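Long-range contacts in amidase (Bacillus anthracis, PDB 5EWQ), which probably hydrolyses the amide bond of carboxylic acid amides, releasing ammonia, as an enzyme of the amidase signature family: residues A[147-152]-A[251-256]; A[237-242]-A[465-470]; A[117-122]-A[158-163]; A[133-138]-A[166-171]. All coordinates share one frame; numbering follows the deposited sequence.

How the contacts relate
Contacts 2 and 3 pair neighbouring strands of the central mixed sheet, one antiparallel and one parallel, and both are fully buried, with centres about 19 Å apart and no touch. Contacts 1 and 4 sit beside the sheet, where backbone is held with few cross bonds: contact 1 is only partly buried, with threonines on its outer side, whereas contact 4 is almost wholly buried and joins a turn to an indole face. Contacts 1 and 3 share a beta-alpha-beta unit, Val152 packing on Val162. Strand pairing runs on from contact 3 toward contact 4 by a probable hydrogen bond between Val121 O and Ala166 N, and Ile254 of contact 1 lies against Ala135 and Trp171 of contact 4.

Contact 1: A[147-152]-A[251-256]; sequences QDATIV and TGIIPL
Ala149 and Gly252 bring the two chains together, their CA atoms 3.8 Å apart, and this is the tight part of the contact. With no side chain on Gly252, whose phi is positive at 91°, the backbones can approach this closely, and Ala149 CB rests against Gly252 O. Just beyond it helix 150-155 begins, with Ala149 at the N-cap position. The N-H of Thr150, in the first turn, is taken up by the carbonyl of Thr251: N to O is 3.2 Å, the N-H points at the oxygen at 160°, and the donor is tilted out of the carbonyl plane. On the buried side there is a single apolar touch. Ile151 has CG1 between its own N and carbonyl carbon (chi1 57°), which carries the branch across to Ile253. There the chains meet tip to tip at about a right angle, CD1 of Ile151 lying 3.9 Å from CD1 of Ile253. Val221 on strand 219-223 touches Ile151 from the sheet.

The threonine side, by contrast, is partly exposed to solvent. Thr150 CG2 lies 3.7 Å from Thr251 CB, and the two threonines cross at about a right angle without bonding to each other through their hydroxyls. Instead Thr150 OG1 pairs with Ser249 OG, and Thr251 OG1 with Asp284.

The close approach at Gly252, one backbone bond, the threonine contact and the isoleucine tips thus tie the start of a helix to the loop that joins strands 239-242 and 263-267, beside the central sheet of the amidase signature fold.

Contact 2: A[237-242]-A[465-470]; sequences SVVGLR and PELAVP
Val239, Leu241 and Leu467 form the apolar centre of this antiparallel strand pair, which lies within the large mixed sheet of the amidase fold. With CG anti to its backbone N (chi1 -177°), Leu467 carries CD1 in between the other two, 3.9 Å from Val239 CG1 and 3.8 Å from Leu241 CB. Helices 270-280 and 491-503 pack on this same face, Phe277 and Phe495 touching Leu241. Toward the start of strand 239-242, Val239 CG2 reaches Pro470 CD at about a right angle.

The backbones are joined at two hydrogen-bonded pairs. Gly240 and Ala468 exchange N-H and carbonyl, the bond from Ala468 N to Gly240 O being nearly straight at 176°. Arg242 and Glu466 do the same, Arg242 N lying 2.7 Å from Glu466 O. On the opposite face, helix 230-235 covers Ala468.

At the polar edge the side chains of Arg242 and Glu466 run side by side and point the same way. The opposite charges are near each other but form no salt bridge, and any attraction is probably modest; Arg242 NH2 bonds to Leu260 O. Arg242 also lies near Glu224, with a long, weak ion pair. Within the pair, Arg242 CD rests 3.4 Å from Glu466 OE1.

Contact 3: A[117-122]-A[158-163]; sequences IPVVVK and EGAFVL
A chi1 of 72° places CG of Phe161 between its own N and carbonyl carbon, the crowded position, and folds the ring back over Pro118. Pro118 CA then lies over one face, 4.0 Å from the ring centroid and offset toward the rim: a CH-pi contact. Beside it Pro118 CB touches the ring at CZ (3.6 Å). Leu163 CB lies 3.7 Å from Pro118 CB and next to Val120 CG2 as well. Helices 64-79 and 95-104 close over this face, Thr68 and Leu102 touching Phe161.

Across the sheet the side chains are small and aliphatic. Val121 CG2 meets Val162 CG1 at about a right angle, and Val119 CG2 packs on Ala160 CB; Leu155 and Val152 of helix 150-155 cover them.

Between the two faces run the hydrogen bonds of the parallel strand pair. Val119 N donates to Phe161 O at 2.8 Å, and Leu163 N donates to Val119 O. A weaker, longer bond joins Phe161 N to Ile117 O.

The two adjacent parallel strands are joined by a beta-alpha-beta crossover through helix 150-155. Lys122, at the end of the first strand, bonds through NZ to the hydroxyls of Ser204, Ser205 and Thr223, an environment consistent with the lysine of the Ser-cisSer-Lys triad of amidase signature enzymes.

Contact 4: A[133-138]-A[166-171]; sequences TSAGTY and ANMSEW
Thr137, which lays its methyl on Trp171, grips Ser134 O twice. Its OG1 lies 2.7 Å from that oxygen, in the carbonyl plane and on a lone pair, and its backbone N closes the type I' turn on the same atom. Leu140 N also bonds to OG1. OG1 sits between N and the carbonyl carbon (chi1 70°), which leaves CG2 directed at the indole. That methyl stands over one face of Trp171, 3.6 Å from the centroid of the five-membered ring.

The next residues join through backbone. Trp171 N donates to Ala135 O at 3.1 Å, nearly in line with the carbonyl. In selenomethionine Met168, chi1 of 55° and an extended chi2 set SE 3.6 Å from Ala135 C, and the bend at chi3 brings CE to Ala135 O. Glu170 runs extended along the turn, bringing OE1 to within 3.4 Å of Thr137 CA; its OE2 is held by the backbone N of Gly185.

The turn is also held from behind, Asp123 accepting the N-H of Gly136 just after strand 118-122. Met168, following strand 161-166, rests on Lys122 of strand 118-122, while Ile389 of helix 386-394 packs on Trp171.

Contact 1: A[147-152]-A[251-256]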
loop_
_atom_site.group_PDB
_atom_site.type_symbol
_atom_site.label_atom_id
_atom_site.label_comp_id
_atom_site.label_asym_id
_atom_site.label_seq_id
_atom_site.Cartn_x
_atom_site.Cartn_y
_atom_site.Cartn_z
ATOM N N GLN A 147 5.892 -14.763 -14.711
ATOM C CA GLN A 147 5.853 -15.365 -13.382
ATOM C C GLN A 147 5.154 -14.458 -12.376
ATOM O O GLN A 147 4.990 -13.263 -12.615
ATOM C CB GLN A 147 7.270 -15.679 -12.893
ATOM C CG GLN A 147 8.091 -16.536 -13.841
ATOM C CD GLN A 147 9.462 -16.865 -13.283
ATOM O OE1 GLN A 147 9.709 -16.718 -12.085
ATOM N NE2 GLN A 147 10.363 -17.313 -14.150
ATOM N N ASP A 148 4.741 -15.034 -11.253
ATOM C CA ASP A 148 4.188 -14.250 -10.157
ATOM C C ASP A 148 5.303 -13.515 -9.427
ATOM O O ASP A 148 6.463 -13.920 -9.485
ATOM C CB ASP A 148 3.427 -15.138 -9.168
ATOM C CG ASP A 148 2.140 -15.691 -9.745
ATOM O OD1 ASP A 148 1.598 -15.080 -10.685
ATOM O OD2 ASP A 148 1.667 -16.736 -9.249
ATOM N N ALA A 149 4.950 -12.433 -8.745
ATOM C CA ALA A 149 5.877 -11.807 -7.816
ATOM C C ALA A 149 6.073 -12.758 -6.643
ATOM O O ALA A 149 5.170 -13.526 -6.310
ATOM C CB ALA A 149 5.356 -10.461 -7.348
ATOM N N THR A 150 7.248 -12.716 -6.024
ATOM C CA THR A 150 7.563 -13.633 -4.934
ATOM C C THR A 150 6.585 -13.483 -3.774
ATOM O O THR A 150 6.241 -14.463 -3.116
ATOM C CB THR A 150 8.997 -13.425 -4.418
ATOM O OG1 THR A 150 9.170 -12.061 -4.014
ATOM C CG2 THR A 150 9.999 -13.756 -5.510
ATOM N N ILE A 151 6.130 -12.257 -3.538
ATOM C CA ILE A 151 5.161 -12.000 -2.479
ATOM C C ILE A 151 3.805 -12.608 -2.829
ATOM O O ILE A 151 3.046 -12.998 -1.944
ATOM C CB ILE A 151 5.000 -10.491 -2.210
ATOM C CG1 ILE A 151 4.581 -9.753 -3.483
ATOM C CG2 ILE A 151 6.295 -9.909 -1.671
ATOM C CD1 ILE A 151 4.378 -8.266 -3.290
ATOM N N VAL A 152 3.509 -12.696 -4.122
ATOM C CA VAL A 152 2.276 -13.319 -4.587
ATOM C C VAL A 152 2.403 -14.837 -4.511
ATOM O O VAL A 152 1.464 -15.535 -4.122
ATOM C CB VAL A 152 1.936 -12.896 -6.031
ATOM C CG1 VAL A 152 0.723 -13.657 -6.543
ATOM C CG2 VAL A 152 1.698 -11.397 -6.097
ATOM N N THR A 251 11.090 -8.668 -5.973
ATOM C CA THR A 251 11.083 -9.445 -7.208
ATOM C C THR A 251 9.667 -9.643 -7.741
ATOM O O THR A 251 8.786 -10.124 -7.027
ATOM C CB THR A 251 11.741 -10.822 -7.008
ATOM O OG1 THR A 251 13.096 -10.647 -6.576
ATOM C CG2 THR A 251 11.728 -11.614 -8.305
ATOM N N GLY A 252 9.458 -9.268 -8.998
ATOM C CA GLY A 252 8.151 -9.381 -9.618
ATOM C C GLY A 252 7.334 -8.116 -9.445
ATOM O O GLY A 252 6.106 -8.142 -9.506
ATOM N N ILE A 253 8.022 -7.003 -9.216
ATOM C CA ILE A 253 7.363 -5.713 -9.059
ATOM C C ILE A 253 8.038 -4.665 -9.935
ATOM O O ILE A 253 9.252 -4.474 -9.857
ATOM C CB ILE A 253 7.379 -5.232 -7.593
ATOM C CG1 ILE A 253 6.739 -6.277 -6.675
ATOM C CG2 ILE A 253 6.662 -3.896 -7.461
ATOM C CD1 ILE A 253 6.780 -5.910 -5.206
ATOM N N ILE A 254 7.249 -3.998 -10.774
ATOM C CA ILE A 254 7.767 -2.934 -11.628
ATOM C C ILE A 254 8.367 -1.825 -10.771
ATOM O O ILE A 254 7.652 -1.142 -10.035
ATOM C CB ILE A 254 6.674 -2.349 -12.541
ATOM C CG1 ILE A 254 6.134 -3.429 -13.479
ATOM C CG2 ILE A 254 7.219 -1.177 -13.342
ATOM C CD1 ILE A 254 5.082 -2.928 -14.441
ATOM N N PRO A 255 9.691 -1.646 -10.867
ATOM C CA PRO A 255 10.445 -0.767 -9.969
ATOM C C PRO A 255 10.269 0.720 -10.255
ATOM O O PRO A 255 9.644 1.112 -11.241
ATOM C CB PRO A 255 11.894 -1.186 -10.219
ATOM C CG PRO A 255 11.897 -1.620 -11.644
ATOM C CD PRO A 255 10.562 -2.278 -11.874
ATOM N N LEU A 256 10.827 1.535 -9.367
ATOM C CA LEU A 256 10.918 2.976 -9.553
ATOM C C LEU A 256 12.329 3.404 -9.174
ATOM O O LEU A 256 13.022 4.071 -9.939
ATOM C CB LEU A 256 9.875 3.707 -8.706
ATOM C CG LEU A 256 10.039 5.219 -8.533
ATOM C CD1 LEU A 256 10.095 5.913 -9.880
ATOM C CD2 LEU A 256 8.910 5.789 -7.688
#

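Contact 2: A[237-242]-A[465-470]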
loop_
_atom_site.group_PDB
_atom_site.type_symbol
_atom_site.label_atom_id
_atom_site.label_comp_id
_atom_site.label_asym_id
_atom_site.label_seq_id
_atom_site.Cartn_x
_atom_site.Cartn_y
_atom_site.Cartn_z
ATOM N N SER A 237 -7.843 6.824 5.768
ATOM C CA SER A 237 -8.154 6.250 7.076
ATOM C C SER A 237 -8.018 4.728 7.131
ATOM O O SER A 237 -8.943 4.033 7.549
ATOM C CB SER A 237 -9.570 6.653 7.497
ATOM O OG SER A 237 -9.843 6.254 8.829
ATOM N N VAL A 238 -6.867 4.215 6.707
ATOM C CA VAL A 238 -6.581 2.787 6.814
ATOM C C VAL A 238 -5.156 2.562 7.309
ATOM O O VAL A 238 -4.360 3.499 7.380
ATOM C CB VAL A 238 -6.772 2.053 5.467
ATOM C CG1 VAL A 238 -8.244 1.993 5.088
ATOM C CG2 VAL A 238 -5.957 2.717 4.373
ATOM N N VAL A 239 -4.842 1.317 7.649
ATOM C CA VAL A 239 -3.520 0.969 8.158
ATOM C C VAL A 239 -2.568 0.610 7.021
ATOM O O VAL A 239 -2.918 -0.161 6.129
ATOM C CB VAL A 239 -3.596 -0.208 9.154
ATOM C CG1 VAL A 239 -2.205 -0.593 9.639
ATOM C CG2 VAL A 239 -4.495 0.147 10.327
ATOM N N GLY A 240 -1.367 1.177 7.058
ATOM C CA GLY A 240 -0.355 0.897 6.056
ATOM C C GLY A 240 1.028 0.758 6.662
ATOM O O GLY A 240 1.432 1.567 7.497
ATOM N N LEU A 241 1.758 -0.270 6.241
ATOM C CA LEU A 241 3.092 -0.524 6.774
ATOM C C LEU A 241 4.166 -0.531 5.692
ATOM O O LEU A 241 4.028 -1.206 4.675
ATOM C CB LEU A 241 3.128 -1.860 7.520
ATOM C CG LEU A 241 4.524 -2.329 7.944
ATOM C CD1 LEU A 241 4.938 -1.709 9.271
ATOM C CD2 LEU A 241 4.611 -3.847 8.003
ATOM N N ARG A 242 5.232 0.229 5.919
ATOM C CA ARG A 242 6.437 0.113 5.106
ATOM C C ARG A 242 7.457 -0.728 5.859
ATOM O O ARG A 242 7.928 -0.325 6.919
ATOM C CB ARG A 242 7.026 1.485 4.775
ATOM C CG ARG A 242 8.399 1.407 4.117
ATOM C CD ARG A 242 9.085 2.763 4.061
ATOM N NE ARG A 242 10.460 2.656 3.584
ATOM C CZ ARG A 242 10.825 2.808 2.314
ATOM N NH1 ARG A 242 9.916 3.081 1.390
ATOM N NH2 ARG A 242 12.098 2.691 1.969
ATOM N N PRO A 465 11.328 1.028 9.355
ATOM C CA PRO A 465 9.919 0.696 9.119
ATOM C C PRO A 465 8.958 1.826 9.487
ATOM O O PRO A 465 9.243 2.619 10.383
ATOM C CB PRO A 465 9.692 -0.520 10.019
ATOM C CG PRO A 465 10.684 -0.361 11.113
ATOM C CD PRO A 465 11.897 0.244 10.466
ATOM N N GLU A 466 7.828 1.885 8.788
ATOM C CA GLU A 466 6.811 2.902 9.031
ATOM C C GLU A 466 5.435 2.261 9.153
ATOM O O GLU A 466 5.090 1.376 8.372
ATOM C CB GLU A 466 6.802 3.936 7.904
ATOM C CG GLU A 466 8.138 4.605 7.649
ATOM C CD GLU A 466 8.178 5.301 6.304
ATOM O OE1 GLU A 466 7.203 5.160 5.536
ATOM O OE2 GLU A 466 9.182 5.983 6.013
ATOM N N LEU A 467 4.648 2.709 10.125
ATOM C CA LEU A 467 3.310 2.162 10.326
ATOM C C LEU A 467 2.258 3.261 10.453
ATOM O O LEU A 467 2.290 4.058 11.390
ATOM C CB LEU A 467 3.278 1.266 11.566
ATOM C CG LEU A 467 1.945 0.570 11.847
ATOM C CD1 LEU A 467 1.562 -0.338 10.690
ATOM C CD2 LEU A 467 2.007 -0.211 13.149
ATOM N N ALA A 468 1.323 3.290 9.509
ATOM C CA ALA A 468 0.261 4.290 9.505
ATOM C C ALA A 468 -0.994 3.775 10.203
ATOM O O ALA A 468 -1.481 2.688 9.900
ATOM C CB ALA A 468 -0.061 4.708 8.082
ATOM N N VAL A 469 -1.511 4.564 11.140
ATOM C CA VAL A 469 -2.715 4.205 11.885
ATOM C C VAL A 469 -3.693 5.380 11.892
ATOM O O VAL A 469 -3.299 6.508 12.187
ATOM C CB VAL A 469 -2.382 3.797 13.341
ATOM C CG1 VAL A 469 -3.650 3.469 14.116
ATOM C CG2 VAL A 469 -1.424 2.615 13.364
ATOM N N PRO A 470 -4.968 5.118 11.550
ATOM C CA PRO A 470 -6.021 6.142 11.522
ATOM C C PRO A 470 -6.084 6.971 12.805
ATOM O O PRO A 470 -6.356 6.431 13.878
ATOM C CB PRO A 470 -7.300 5.319 11.346
ATOM C CG PRO A 470 -6.854 4.111 10.604
ATOM C CD PRO A 470 -5.470 3.805 11.106
#

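Contact 3: A[117-122]-A[158-163]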
loop_
_atom_site.group_PDB
_atom_site.type_symbol
_atom_site.label_atom_id
_atom_site.label_comp_id
_atom_site.label_asym_id
_atom_site.label_seq_id
_atom_site.Cartn_x
_atom_site.Cartn_y
_atom_site.Cartn_z
ATOM N N ILE A 117 -8.462 -16.102 1.984
ATOM C CA ILE A 117 -8.621 -14.653 2.017
ATOM C C ILE A 117 -8.192 -14.010 0.702
ATOM O O ILE A 117 -7.043 -14.155 0.280
ATOM C CB ILE A 117 -7.811 -14.023 3.166
ATOM C CG1 ILE A 117 -8.261 -14.593 4.512
ATOM C CG2 ILE A 117 -7.956 -12.508 3.152
ATOM C CD1 ILE A 117 -9.719 -14.337 4.827
ATOM N N PRO A 118 -9.121 -13.297 0.049
ATOM C CA PRO A 118 -8.809 -12.555 -1.177
ATOM C C PRO A 118 -7.908 -11.355 -0.898
ATOM O O PRO A 118 -8.150 -10.611 0.053
ATOM C CB PRO A 118 -10.186 -12.106 -1.675
ATOM C CG PRO A 118 -11.031 -12.059 -0.449
ATOM C CD PRO A 118 -10.539 -13.174 0.427
ATOM N N VAL A 119 -6.874 -11.179 -1.715
ATOM C CA VAL A 119 -5.946 -10.065 -1.549
ATOM C C VAL A 119 -5.825 -9.266 -2.843
ATOM O O VAL A 119 -5.734 -9.841 -3.927
ATOM C CB VAL A 119 -4.544 -10.553 -1.119
ATOM C CG1 VAL A 119 -3.628 -9.371 -0.840
ATOM C CG2 VAL A 119 -4.642 -11.444 0.108
ATOM N N VAL A 120 -5.834 -7.943 -2.728
ATOM C CA VAL A 120 -5.665 -7.077 -3.888
ATOM C C VAL A 120 -4.275 -6.453 -3.895
ATOM O O VAL A 120 -3.926 -5.681 -3.003
ATOM C CB VAL A 120 -6.724 -5.957 -3.924
ATOM C CG1 VAL A 120 -6.390 -4.944 -5.007
ATOM C CG2 VAL A 120 -8.108 -6.542 -4.149
ATOM N N VAL A 121 -3.482 -6.795 -4.904
ATOM C CA VAL A 121 -2.130 -6.259 -5.021
ATOM C C VAL A 121 -2.105 -5.033 -5.929
ATOM O O VAL A 121 -2.990 -4.848 -6.762
ATOM C CB VAL A 121 -1.148 -7.316 -5.559
ATOM C CG1 VAL A 121 -1.086 -8.504 -4.611
ATOM C CG2 VAL A 121 -1.555 -7.762 -6.955
ATOM N N LYS A 122 -1.089 -4.195 -5.757
ATOM C CA LYS A 122 -0.946 -2.981 -6.550
ATOM C C LYS A 122 -0.739 -3.333 -8.024
ATOM O O LYS A 122 -0.266 -4.424 -8.346
ATOM C CB LYS A 122 0.216 -2.139 -6.018
ATOM C CG LYS A 122 0.215 -0.687 -6.466
ATOM C CD LYS A 122 1.307 0.095 -5.750
ATOM C CE LYS A 122 1.267 1.568 -6.112
ATOM N NZ LYS A 122 2.291 2.355 -5.369
ATOM N N GLU A 158 0.033 -20.008 1.592
ATOM C CA GLU A 158 -0.695 -20.021 2.855
ATOM C C GLU A 158 -2.204 -19.993 2.630
ATOM O O GLU A 158 -2.977 -19.824 3.573
ATOM C CB GLU A 158 -0.272 -18.840 3.734
ATOM C CG GLU A 158 1.181 -18.890 4.180
ATOM C CD GLU A 158 1.500 -17.863 5.249
ATOM O OE1 GLU A 158 2.690 -17.705 5.589
ATOM O OE2 GLU A 158 0.558 -17.216 5.755
ATOM N N GLY A 159 -2.617 -20.157 1.378
ATOM C CA GLY A 159 -4.027 -20.264 1.053
ATOM C C GLY A 159 -4.644 -19.023 0.439
ATOM O O GLY A 159 -5.725 -19.089 -0.148
ATOM N N ALA A 160 -3.965 -17.888 0.573
ATOM C CA ALA A 160 -4.472 -16.630 0.035
ATOM C C ALA A 160 -4.428 -16.628 -1.489
ATOM O O ALA A 160 -3.636 -17.347 -2.097
ATOM C CB ALA A 160 -3.680 -15.456 0.591
ATOM N N PHE A 161 -5.288 -15.819 -2.101
ATOM C CA PHE A 161 -5.316 -15.692 -3.553
ATOM C C PHE A 161 -5.549 -14.242 -3.958
ATOM O O PHE A 161 -6.158 -13.471 -3.216
ATOM C CB PHE A 161 -6.395 -16.595 -4.158
ATOM C CG PHE A 161 -7.800 -16.123 -3.900
ATOM C CD1 PHE A 161 -8.428 -16.398 -2.696
ATOM C CD2 PHE A 161 -8.497 -15.415 -4.867
ATOM C CE1 PHE A 161 -9.721 -15.968 -2.458
ATOM C CE2 PHE A 161 -9.789 -14.983 -4.635
ATOM C CZ PHE A 161 -10.402 -15.260 -3.429
ATOM N N VAL A 162 -5.063 -13.875 -5.139
ATOM C CA VAL A 162 -5.206 -12.509 -5.623
ATOM C C VAL A 162 -6.597 -12.266 -6.206
ATOM O O VAL A 162 -6.951 -12.816 -7.249
ATOM C CB VAL A 162 -4.147 -12.172 -6.687
ATOM C CG1 VAL A 162 -4.281 -10.722 -7.122
ATOM C CG2 VAL A 162 -2.752 -12.443 -6.148
ATOM N N LEU A 163 -7.378 -11.437 -5.521
ATOM C CA LEU A 163 -8.721 -11.092 -5.974
ATOM C C LEU A 163 -8.669 -10.212 -7.217
ATOM O O LEU A 163 -9.445 -10.397 -8.155
ATOM C CB LEU A 163 -9.495 -10.384 -4.861
ATOM C CG LEU A 163 -10.878 -9.844 -5.230
ATOM C CD1 LEU A 163 -11.812 -10.975 -5.629
ATOM C CD2 LEU A 163 -11.462 -9.036 -4.081
#

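Contact 4: A[133-138]-A[166-171]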
loop_
_atom_site.group_PDB
_atom_site.type_symbol
_atom_site.label_atom_id
_atom_site.label_comp_id
_atom_site.label_asym_id
_atom_site.label_seq_id
_atom_site.Cartn_x
_atom_site.Cartn_y
_atom_site.Cartn_z
ATOM N N THR A 133 0.224 -6.664 -15.594
ATOM C CA THR A 133 0.985 -5.790 -14.714
ATOM C C THR A 133 1.413 -4.566 -15.507
ATOM O O THR A 133 2.162 -4.680 -16.475
ATOM C CB THR A 133 2.218 -6.498 -14.130
ATOM O OG1 THR A 133 1.830 -7.772 -13.604
ATOM C CG2 THR A 133 2.843 -5.661 -13.026
ATOM N N SER A 134 0.939 -3.394 -15.101
ATOM C CA SER A 134 1.088 -2.211 -15.937
ATOM C C SER A 134 1.673 -1.007 -15.211
ATOM O O SER A 134 2.066 -0.032 -15.851
ATOM C CB SER A 134 -0.268 -1.831 -16.528
ATOM O OG SER A 134 -0.920 -2.969 -17.066
ATOM N N ALA A 135 1.715 -1.078 -13.884
ATOM C CA ALA A 135 2.132 0.049 -13.048
ATOM C C ALA A 135 1.296 1.295 -13.340
ATOM O O ALA A 135 1.769 2.421 -13.184
ATOM C CB ALA A 135 3.616 0.343 -13.244
ATOM N N GLY A 136 0.053 1.081 -13.764
ATOM C CA GLY A 136 -0.866 2.168 -14.047
ATOM C C GLY A 136 -0.695 2.807 -15.413
ATOM O O GLY A 136 -1.309 3.834 -15.700
ATOM N N THR A 137 0.130 2.205 -16.263
ATOM C CA THR A 137 0.414 2.784 -17.575
ATOM C C THR A 137 -0.504 2.241 -18.665
ATOM O O THR A 137 -1.032 1.134 -18.558
ATOM C CB THR A 137 1.875 2.536 -17.994
ATOM O OG1 THR A 137 2.067 1.147 -18.285
ATOM C CG2 THR A 137 2.818 2.953 -16.883
ATOM N N TYR A 138 -0.683 3.032 -19.718
ATOM C CA TYR A 138 -1.491 2.628 -20.862
ATOM C C TYR A 138 -0.715 1.672 -21.766
ATOM O O TYR A 138 -1.295 0.796 -22.406
ATOM C CB TYR A 138 -1.946 3.858 -21.656
ATOM C CG TYR A 138 -2.865 3.547 -22.818
ATOM C CD1 TYR A 138 -4.245 3.537 -22.654
ATOM C CD2 TYR A 138 -2.354 3.271 -24.081
ATOM C CE1 TYR A 138 -5.089 3.255 -23.713
ATOM C CE2 TYR A 138 -3.191 2.985 -25.144
ATOM C CZ TYR A 138 -4.557 2.979 -24.954
ATOM O OH TYR A 138 -5.393 2.699 -26.011
ATOM N N ALA A 166 -5.140 -3.117 -7.817
ATOM C CA ALA A 166 -5.607 -1.803 -7.395
ATOM C C ALA A 166 -5.037 -0.678 -8.248
ATOM O O ALA A 166 -3.931 -0.783 -8.779
ATOM C CB ALA A 166 -5.262 -1.574 -5.939
ATOM N N ASN A 167 -5.802 0.403 -8.368
ATOM C CA ASN A 167 -5.364 1.574 -9.114
ATOM C C ASN A 167 -4.229 2.279 -8.383
ATOM O O ASN A 167 -4.030 2.073 -7.185
ATOM C CB ASN A 167 -6.536 2.533 -9.346
ATOM C CG ASN A 167 -6.294 3.480 -10.505
ATOM O OD1 ASN A 167 -5.312 3.347 -11.233
ATOM N ND2 ASN A 167 -7.197 4.435 -10.687
HETATM N N MSE A 168 -3.483 3.106 -9.104
HETATM C CA MSE A 168 -2.306 3.748 -8.537
HETATM C C MSE A 168 -1.893 4.981 -9.325
HETATM O O MSE A 168 -2.264 5.142 -10.486
HETATM C CB MSE A 168 -1.141 2.759 -8.494
HETATM C CG MSE A 168 -0.828 2.137 -9.846
HETATM SE SE MSE A 168 0.731 0.966 -9.830
HETATM C CE MSE A 168 2.127 2.306 -9.635
ATOM N N SER A 169 -1.124 5.853 -8.683
ATOM C CA SER A 169 -0.472 6.938 -9.396
ATOM C C SER A 169 0.506 6.317 -10.383
ATOM O O SER A 169 1.351 5.509 -9.996
ATOM C CB SER A 169 0.243 7.883 -8.432
ATOM O OG SER A 169 -0.660 8.422 -7.484
ATOM N N GLU A 170 0.376 6.681 -11.656
ATOM C CA GLU A 170 1.144 6.054 -12.729
ATOM C C GLU A 170 2.648 6.130 -12.477
ATOM O O GLU A 170 3.161 7.162 -12.044
ATOM C CB GLU A 170 0.799 6.698 -14.073
ATOM C CG GLU A 170 1.397 5.989 -15.276
ATOM C CD GLU A 170 0.812 6.472 -16.589
ATOM O OE1 GLU A 170 1.337 6.087 -17.654
ATOM O OE2 GLU A 170 -0.178 7.235 -16.556
ATOM N N TRP A 171 3.336 5.021 -12.744
ATOM C CA TRP A 171 4.771 4.886 -12.492
ATOM C C TRP A 171 5.133 5.181 -11.040
ATOM O O TRP A 171 6.182 5.764 -10.764
ATOM C CB TRP A 171 5.578 5.799 -13.421
ATOM C CG TRP A 171 5.605 5.343 -14.846
ATOM C CD1 TRP A 171 5.101 6.004 -15.930
ATOM C CD2 TRP A 171 6.161 4.120 -15.345
ATOM N NE1 TRP A 171 5.315 5.270 -17.072
ATOM C CE2 TRP A 171 5.966 4.110 -16.740
ATOM C CE3 TRP A 171 6.810 3.034 -14.749
ATOM C CZ2 TRP A 171 6.387 3.056 -17.546
ATOM C CZ3 TRP A 171 7.231 1.989 -15.552
ATOM C CH2 TRP A 171 7.019 2.007 -16.935
#